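Hypothetical sugar ABC-transporter sugar binding protein (Arthrobacter globiformis, PDB 7BVT) binds cyclic alpha-maltosyl-1,6-maltose and probably delivers it to an ABC transporter as the extracellular solute-binding protein of that sugar uptake system. Local coordinates at residues A[134-140]-A[294-300]; A[124-128]-A[370-374]; A[30-36]-A[84-90]. All blocks are in the same frame, centred on the assembly; numbering follows the deposited sequence.

Overall arrangement
All three contacts reach one mixed sheet and the same glucose unit, but from different depths. Contact 1, wholly buried and about 9 Å (centre) from the centre of the chain, pairs two antiparallel strands by backbone bonds and adds a serine-glutamate link. Contact 3 is also buried but lies farther out, about 19 Å; its parallel strands are joined by backbone bonds, aliphatic packing and a proline under an indole. Contact 2 is only partly buried: a loop rests on a helix end through one ring face and one amide. Gln298 N to Gly89 O joins contacts 1 and 3, Leu294 O to Arg371 NH1 contacts 1 and 2.

Contact 1: residues A[134-140]-A[294-300]. With GLC (alpha-D-glucopyranose), chain B.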
# COMPACT_ATOMS: atom_id res chain seq x y z
N SER A 134 -2.43 -13.06 9.30
CA SER A 134 -1.32 -12.12 9.07
C SER A 134 -1.44 -10.91 10.02
O SER A 134 -2.53 -10.55 10.50
CB SER A 134 -1.21 -11.68 7.62
OG SER A 134 -2.32 -10.90 7.23
N VAL A 135 -0.31 -10.29 10.25
CA VAL A 135 -0.26 -8.98 10.94
C VAL A 135 0.70 -8.14 10.13
O VAL A 135 1.76 -8.60 9.73
CB VAL A 135 0.10 -9.13 12.43
CG1 VAL A 135 1.49 -9.74 12.61
CG2 VAL A 135 -0.02 -7.84 13.19
N PRO A 136 0.43 -6.86 9.93
CA PRO A 136 1.41 -6.00 9.27
C PRO A 136 2.62 -5.77 10.17
O PRO A 136 2.51 -5.60 11.35
CB PRO A 136 0.63 -4.71 9.06
CG PRO A 136 -0.35 -4.67 10.18
CD PRO A 136 -0.78 -6.11 10.30
N VAL A 137 3.80 -5.74 9.55
CA VAL A 137 5.07 -5.38 10.21
C VAL A 137 5.71 -4.19 9.54
O VAL A 137 6.69 -3.68 10.08
CB VAL A 137 6.03 -6.58 10.25
CG1 VAL A 137 5.46 -7.61 11.20
CG2 VAL A 137 6.31 -7.18 8.89
N SER A 138 5.14 -3.69 8.44
CA SER A 138 5.48 -2.36 7.90
C SER A 138 4.25 -1.83 7.17
O SER A 138 3.33 -2.64 6.90
CB SER A 138 6.62 -2.43 6.95
OG SER A 138 6.24 -3.06 5.76
N ALA A 139 4.19 -0.55 6.94
CA ALA A 139 3.07 0.02 6.15
C ALA A 139 3.59 1.15 5.29
O ALA A 139 4.65 1.72 5.53
CB ALA A 139 1.98 0.50 7.06
N ASN A 140 2.82 1.43 4.25
CA ASN A 140 3.01 2.59 3.37
C ASN A 140 1.63 2.94 2.82
O ASN A 140 0.64 2.17 3.01
CB ASN A 140 4.03 2.29 2.28
CG ASN A 140 3.66 1.12 1.39
OD1 ASN A 140 2.60 1.13 0.78
ND2 ASN A 140 4.58 0.21 1.19
N LEU A 294 -3.36 1.17 1.28
CA LEU A 294 -2.25 0.64 2.11
C LEU A 294 -1.40 -0.38 1.36
O LEU A 294 -1.92 -1.29 0.74
CB LEU A 294 -2.80 -0.01 3.37
CG LEU A 294 -3.39 0.97 4.38
CD1 LEU A 294 -4.35 0.27 5.33
CD2 LEU A 294 -2.27 1.67 5.13
N GLY A 295 -0.09 -0.21 1.48
CA GLY A 295 0.89 -1.23 1.09
C GLY A 295 1.70 -1.68 2.27
O GLY A 295 1.42 -1.24 3.39
N GLY A 296 2.67 -2.51 1.99
CA GLY A 296 3.65 -2.89 3.00
C GLY A 296 3.62 -4.37 3.33
O GLY A 296 2.86 -5.14 2.69
N GLU A 297 4.46 -4.75 4.30
CA GLU A 297 4.73 -6.18 4.56
C GLU A 297 3.91 -6.72 5.72
O GLU A 297 3.73 -6.01 6.71
CB GLU A 297 6.20 -6.35 4.90
CG GLU A 297 7.05 -6.34 3.64
CD GLU A 297 7.24 -5.00 2.96
OE1 GLU A 297 7.70 -4.06 3.61
OE2 GLU A 297 6.89 -4.90 1.77
N GLN A 298 3.46 -7.96 5.57
CA GLN A 298 2.64 -8.67 6.56
C GLN A 298 3.43 -9.90 7.00
O GLN A 298 3.96 -10.58 6.12
CB GLN A 298 1.33 -9.14 5.94
CG GLN A 298 0.66 -8.13 5.00
CD GLN A 298 0.37 -6.79 5.61
OE1 GLN A 298 -0.34 -6.70 6.62
NE2 GLN A 298 0.85 -5.72 5.01
N ALA A 299 3.36 -10.25 8.28
CA ALA A 299 4.02 -11.48 8.76
C ALA A 299 2.94 -12.54 8.92
O ALA A 299 1.85 -12.21 9.41
CB ALA A 299 4.77 -11.21 10.05
N MET A 300 3.27 -13.76 8.61
CA MET A 300 2.41 -14.97 8.65
C MET A 300 3.21 -16.10 9.32
O MET A 300 4.41 -16.21 9.02
CB MET A 300 2.05 -15.38 7.23
CG MET A 300 1.14 -14.36 6.56
SD MET A 300 1.29 -14.47 4.79
CE MET A 300 2.69 -13.36 4.52
C1 GLC B . 3.91 -1.00 -2.96
C2 GLC B . 3.08 -1.63 -1.88
C3 GLC B . 2.34 -2.83 -2.43
C4 GLC B . 1.53 -2.36 -3.65
C5 GLC B . 2.48 -1.82 -4.71
C6 GLC B . 1.69 -1.31 -5.94
O2 GLC B . 3.93 -1.89 -0.78
O3 GLC B . 1.51 -3.38 -1.39
O4 GLC B . 0.81 -3.43 -4.25
O5 GLC B . 3.15 -0.71 -4.16
O6 GLC B . 2.59 -1.28 -7.04
O HOH W 1 -2.22 -8.20 7.87
O HOH W 2 0.85 -2.89 5.73
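Val135 and Ala299 form the hydrogen-bonded pair of a short antiparallel ladder, one of two that join 134-140 to 294-300 in the solute-binding protein fold; the second pairs Asn140 with Gly295, one residue out of step. In the first ladder Val135 N gives to Ala299 O in the carbonyl plane, and Ala299 N returns a bond of 2.7 Å to Val135 O. Where the register slips, Glu297 O takes two donors, Val137 N and Ser138 N, from the same face of its plane.

Side-chain polar bonds gather at Ser138. Its OG, lodged between backbone N and carbonyl carbon (chi1 71°), accepts from Glu297 N at 2.9 Å and donates to Glu297 OE1 at 2.8 Å, coming from above the carboxylate plane. Tyr35 and Trp36 bind the same carboxylate, so three bonds hold its rotation, two on OE1 and one on OE2. Gln298 bends back so that its OE1 lies 3.3 Å from Pro136 CB, while its NE2 reaches Gly296 O.

Apolar contact is slight: Val137 CG1 meets Ala299 CB at 3.8 Å. Two waters fill in, one linking Ser134 OG to Gln298 OE1, the other joining Ser138 O, Gly295 O and Gln298 NE2. Glycine suits position 296, since a side chain would run into Ser138 O. At the sugar, Asn140 ND2 gives glucose O2 a nearly straight bond (3.0 Å, 174°), and Gly296 N adds a weak one.

Contact 2: residues A[124-128]-A[370-374]; sequences SFGTI and ARPNT. With GLC (alpha-D-glucopyranose), chain B.
Phe125 and Asn373 make the tight part of this contact. The CB of Asn373 sits over one face of the phenylalanine ring, 3.8 Å from its centroid and 20° off the normal, a CH-pi contact displaced toward the rim. The ring reaches the loop because CG stands anti to the backbone N (chi1 180°). Arg371 O approaches its edge near the ring plane, 3.1 Å from Phe125 CD2, and Ala370 CB touches Phe125 CB at 4.0 Å. The ring also packs on Val94 and Pro95 of helix 94-100.

Asn373 does double duty: with CB on the ring, its amide turns to the helix end, where ND2 gives Phe125 O a bond of 2.9 Å at 165°. The acceptor lies almost in the amide plane. Here helix 120-125 of the solute-binding fold runs out into the short strand 127-128. The partner segment, 370-374, is a loop that leads from strand 368-369 to helix 377-392.

Toward solvent the contact thins. Ile128 CG1, partly exposed, only brushes Asn373 ND2 at 4.0 Å, and Ser124 is exposed, its OG bonded back to Asp120 O. The side chain of Arg371 hardly takes part, yet it is buried, its guanidinium turned to the sugar: NH1 donates to glucose O3 at 3.0 Å and NH2 to glucose O4 at 2.8 Å, while Glu195 forms a salt bridge with NH2 and Leu294 O accepts from NH1.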
# COMPACT_ATOMS: atom_id res chain seq x y z
N SER A 124 -8.07 -6.40 9.77
CA SER A 124 -9.27 -6.93 9.06
C SER A 124 -8.84 -7.70 7.81
O SER A 124 -9.36 -8.80 7.59
CB SER A 124 -10.20 -5.83 8.69
OG SER A 124 -10.76 -5.36 9.91
N PHE A 125 -7.97 -7.10 7.03
CA PHE A 125 -7.37 -7.70 5.83
C PHE A 125 -6.78 -9.06 6.22
O PHE A 125 -7.05 -10.05 5.56
CB PHE A 125 -6.31 -6.79 5.24
CG PHE A 125 -5.68 -7.39 4.01
CD1 PHE A 125 -4.66 -8.30 4.10
CD2 PHE A 125 -6.25 -7.20 2.76
CE1 PHE A 125 -4.16 -8.92 2.98
CE2 PHE A 125 -5.73 -7.79 1.63
CZ PHE A 125 -4.70 -8.68 1.76
N GLY A 126 -6.05 -9.11 7.33
CA GLY A 126 -5.33 -10.31 7.78
C GLY A 126 -6.19 -11.38 8.41
O GLY A 126 -5.64 -12.33 8.92
N THR A 127 -7.51 -11.19 8.43
CA THR A 127 -8.46 -12.13 9.00
C THR A 127 -9.02 -12.99 7.86
O THR A 127 -9.72 -12.46 6.95
CB THR A 127 -9.54 -11.42 9.81
OG1 THR A 127 -8.94 -10.69 10.89
CG2 THR A 127 -10.49 -12.45 10.37
N ILE A 128 -8.67 -14.26 7.88
CA ILE A 128 -9.13 -15.25 6.87
C ILE A 128 -9.70 -16.47 7.60
O ILE A 128 -9.02 -16.97 8.48
CB ILE A 128 -8.03 -15.57 5.84
CG1 ILE A 128 -7.65 -14.31 5.07
CG2 ILE A 128 -8.51 -16.68 4.92
CD1 ILE A 128 -6.42 -14.39 4.18
N ALA A 370 -7.52 -0.97 2.98
CA ALA A 370 -6.82 -2.12 2.37
C ALA A 370 -7.66 -2.70 1.23
O ALA A 370 -8.88 -2.72 1.35
CB ALA A 370 -6.56 -3.20 3.41
N ARG A 371 -6.96 -3.19 0.21
CA ARG A 371 -7.50 -3.99 -0.90
C ARG A 371 -8.22 -5.20 -0.33
O ARG A 371 -8.03 -5.61 0.83
CB ARG A 371 -6.37 -4.31 -1.85
CG ARG A 371 -6.04 -3.09 -2.74
CD ARG A 371 -4.71 -3.18 -3.44
NE ARG A 371 -3.64 -3.03 -2.45
CZ ARG A 371 -2.36 -3.21 -2.70
NH1 ARG A 371 -1.46 -3.05 -1.73
NH2 ARG A 371 -1.97 -3.44 -3.94
N PRO A 372 -9.14 -5.79 -1.10
CA PRO A 372 -9.86 -6.96 -0.62
C PRO A 372 -8.96 -8.19 -0.51
O PRO A 372 -8.04 -8.40 -1.30
CB PRO A 372 -10.92 -7.20 -1.67
CG PRO A 372 -10.30 -6.62 -2.91
CD PRO A 372 -9.53 -5.39 -2.46
N ASN A 373 -9.24 -8.98 0.52
CA ASN A 373 -8.38 -10.11 0.94
C ASN A 373 -8.78 -11.41 0.23
O ASN A 373 -8.68 -12.48 0.82
CB ASN A 373 -8.30 -10.24 2.46
CG ASN A 373 -9.60 -10.66 3.09
OD1 ASN A 373 -10.62 -10.80 2.39
ND2 ASN A 373 -9.55 -10.83 4.40
N THR A 374 -9.17 -11.32 -1.02
CA THR A 374 -9.47 -12.53 -1.85
C THR A 374 -8.19 -13.02 -2.48
O THR A 374 -7.39 -12.25 -2.97
CB THR A 374 -10.58 -12.23 -2.86
OG1 THR A 374 -10.67 -13.39 -3.71
CG2 THR A 374 -10.39 -10.98 -3.68
C1 GLC B . 3.91 -1.00 -2.96
C2 GLC B . 3.08 -1.63 -1.88
C3 GLC B . 2.34 -2.83 -2.43
C4 GLC B . 1.53 -2.36 -3.65
C5 GLC B . 2.48 -1.82 -4.71
C6 GLC B . 1.69 -1.31 -5.94
O2 GLC B . 3.93 -1.89 -0.78
O3 GLC B . 1.51 -3.38 -1.39
O4 GLC B . 0.81 -3.43 -4.25
O5 GLC B . 3.15 -0.71 -4.16
O6 GLC B . 2.59 -1.28 -7.04

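Contact 3: residues A[30-36]-A[84-90]; sequences VTVWHYW and PDIAIGD. With GLC (alpha-D-glucopyranose), chain B.
Trp33 lies flat over Pro84 where strands 30-34 and 86-90 run side by side, neighbouring parallel strands of the solute-binding fold whose axes differ by 15°. Pro84 CB sits over the five-membered ring, 3.5 Å from its centroid and only 7° off the normal, a CH-pi contact; Pro84 CG and CD continue along the same face, against the six-membered ring. With Trp33 CG anti to its carbonyl carbon (chi1 -61°), the indole spreads across the proline, and Lys73 makes a cation-pi contact with it. Cut back to an alanine here, the strand is likely to lose the aromatic cover over Pro84 and the ring partner of Lys73.

On the face bearing Val32 and Ile86, these two side chains lie alongside each other and point the same way, Val32 CG2 meeting Ile86 CD1 at 3.8 Å. Ile88 slants across Val32 and puts its CG2 3.7 Å from Trp36 CH2, the side chains of Ile88 and Trp36 meeting at about a right angle. Trp36 is held in turn by its NE1 bond to Glu297.

Thr31 and Asp85 meet nearly perpendicular at the start of the pair. The anti lone pair of Asp85 OD2 receives Thr31 N at 2.8 Å, and Thr31 OG1 accepts from Asp85 N at 3.0 Å, so each residue holds the other's backbone NH with its side chain. Ile86 N, Trp33 N and Ile88 N give the ladder bonds to Thr31 O, Ile86 O and Trp33 O respectively, almost end-on.

Past the end of strand 30-34, a water spans Tyr35 N and Ile88 O, lying over the Tyr35 ring, whose hydroxyl is bonded to Glu297 and comes within 3.5 Å of Asp90 CB. Asp90 ends the strand in the sugar site, its OD1 accepting from glucose O3 at 2.7 Å.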
# COMPACT_ATOMS: atom_id res chain seq x y z
N VAL A 30 13.55 -20.72 14.96
CA VAL A 30 12.44 -20.16 14.18
C VAL A 30 13.06 -19.52 12.94
O VAL A 30 13.93 -18.65 13.05
CB VAL A 30 11.64 -19.16 15.05
CG1 VAL A 30 10.64 -18.34 14.24
CG2 VAL A 30 10.92 -19.85 16.19
N THR A 31 12.59 -19.96 11.80
CA THR A 31 13.06 -19.40 10.53
C THR A 31 12.11 -18.30 10.04
O THR A 31 10.90 -18.46 10.16
CB THR A 31 13.23 -20.49 9.50
OG1 THR A 31 11.99 -21.16 9.30
CG2 THR A 31 14.33 -21.44 9.94
N VAL A 32 12.68 -17.25 9.48
CA VAL A 32 11.93 -16.10 8.89
C VAL A 32 12.43 -15.92 7.48
O VAL A 32 13.64 -15.76 7.33
CB VAL A 32 12.13 -14.81 9.68
CG1 VAL A 32 11.40 -13.67 8.99
CG2 VAL A 32 11.66 -14.95 11.11
N TRP A 33 11.54 -15.95 6.51
CA TRP A 33 11.87 -15.54 5.14
C TRP A 33 11.23 -14.19 4.85
O TRP A 33 10.05 -13.99 5.20
CB TRP A 33 11.41 -16.54 4.11
CG TRP A 33 12.00 -17.91 4.22
CD1 TRP A 33 13.02 -18.31 5.01
CD2 TRP A 33 11.64 -19.05 3.44
NE1 TRP A 33 13.29 -19.63 4.80
CE2 TRP A 33 12.48 -20.11 3.84
CE3 TRP A 33 10.70 -19.27 2.44
CZ2 TRP A 33 12.36 -21.40 3.33
CZ3 TRP A 33 10.62 -20.53 1.88
CH2 TRP A 33 11.43 -21.57 2.34
N HIS A 34 11.98 -13.29 4.23
CA HIS A 34 11.51 -11.94 3.90
C HIS A 34 12.15 -11.56 2.58
O HIS A 34 13.03 -12.34 2.17
CB HIS A 34 11.85 -10.95 4.97
CG HIS A 34 13.32 -10.80 5.09
ND1 HIS A 34 14.01 -9.91 4.30
CD2 HIS A 34 14.21 -11.41 5.92
CE1 HIS A 34 15.30 -9.94 4.66
NE2 HIS A 34 15.46 -10.87 5.63
N TYR A 35 11.75 -10.45 1.99
CA TYR A 35 12.32 -10.02 0.68
C TYR A 35 13.05 -8.69 0.82
O TYR A 35 13.38 -8.10 -0.23
CB TYR A 35 11.26 -10.04 -0.45
CG TYR A 35 10.00 -9.24 -0.22
CD1 TYR A 35 10.03 -7.89 0.08
CD2 TYR A 35 8.76 -9.83 -0.34
CE1 TYR A 35 8.87 -7.15 0.30
CE2 TYR A 35 7.59 -9.10 -0.16
CZ TYR A 35 7.65 -7.76 0.16
OH TYR A 35 6.47 -7.07 0.31
N TRP A 36 13.28 -8.19 2.02
CA TRP A 36 13.96 -6.89 2.19
C TRP A 36 15.41 -6.96 1.69
O TRP A 36 16.10 -7.99 1.93
CB TRP A 36 13.91 -6.42 3.65
CG TRP A 36 12.52 -6.04 4.08
CD1 TRP A 36 11.65 -5.17 3.48
CD2 TRP A 36 11.86 -6.47 5.27
NE1 TRP A 36 10.52 -5.02 4.22
CE2 TRP A 36 10.60 -5.82 5.32
CE3 TRP A 36 12.21 -7.34 6.31
CZ2 TRP A 36 9.70 -6.04 6.35
CZ3 TRP A 36 11.32 -7.52 7.34
CH2 TRP A 36 10.08 -6.90 7.35
N PRO A 84 8.98 -22.21 5.92
CA PRO A 84 9.61 -21.47 7.00
C PRO A 84 8.58 -21.38 8.13
O PRO A 84 7.46 -21.73 7.94
CB PRO A 84 9.89 -20.09 6.41
CG PRO A 84 8.78 -19.94 5.45
CD PRO A 84 8.54 -21.31 4.84
N ASP A 85 9.02 -20.94 9.27
CA ASP A 85 8.10 -20.76 10.41
C ASP A 85 7.34 -19.44 10.21
O ASP A 85 6.15 -19.41 10.45
CB ASP A 85 8.84 -20.74 11.72
CG ASP A 85 9.52 -22.08 11.91
OD1 ASP A 85 8.79 -23.12 11.78
OD2 ASP A 85 10.75 -22.06 12.15
N ILE A 86 8.04 -18.40 9.79
CA ILE A 86 7.46 -17.06 9.48
C ILE A 86 7.76 -16.73 8.01
O ILE A 86 8.95 -16.74 7.58
CB ILE A 86 7.96 -15.96 10.44
CG1 ILE A 86 7.62 -16.26 11.91
CG2 ILE A 86 7.47 -14.60 10.04
CD1 ILE A 86 8.33 -15.35 12.90
N ALA A 87 6.75 -16.31 7.27
CA ALA A 87 6.95 -15.61 5.98
C ALA A 87 6.55 -14.15 6.11
O ALA A 87 5.51 -13.86 6.70
CB ALA A 87 6.11 -16.26 4.91
N ILE A 88 7.33 -13.24 5.57
CA ILE A 88 6.97 -11.81 5.53
C ILE A 88 6.79 -11.46 4.05
O ILE A 88 7.77 -11.46 3.30
CB ILE A 88 7.99 -10.94 6.27
CG1 ILE A 88 8.16 -11.39 7.72
CG2 ILE A 88 7.65 -9.45 6.17
CD1 ILE A 88 9.13 -10.59 8.52
N GLY A 89 5.55 -11.16 3.66
CA GLY A 89 5.17 -10.98 2.26
C GLY A 89 4.46 -9.68 2.01
O GLY A 89 4.11 -8.98 2.96
N ASP A 90 4.17 -9.39 0.76
CA ASP A 90 3.35 -8.22 0.40
C ASP A 90 1.93 -8.44 0.89
O ASP A 90 1.45 -9.58 0.96
CB ASP A 90 3.37 -8.01 -1.11
CG ASP A 90 2.56 -6.74 -1.43
OD1 ASP A 90 2.93 -5.66 -0.91
OD2 ASP A 90 1.46 -6.87 -2.04
C1 GLC B . 3.91 -1.00 -2.96
C2 GLC B . 3.08 -1.63 -1.88
C3 GLC B . 2.34 -2.83 -2.43
C4 GLC B . 1.53 -2.36 -3.65
C5 GLC B . 2.48 -1.82 -4.71
C6 GLC B . 1.69 -1.31 -5.94
O2 GLC B . 3.93 -1.89 -0.78
O3 GLC B . 1.51 -3.38 -1.39
O4 GLC B . 0.81 -3.43 -4.25
O5 GLC B . 3.15 -0.71 -4.16
O6 GLC B . 2.59 -1.28 -7.04
O HOH W 3 9.43 -9.25 3.13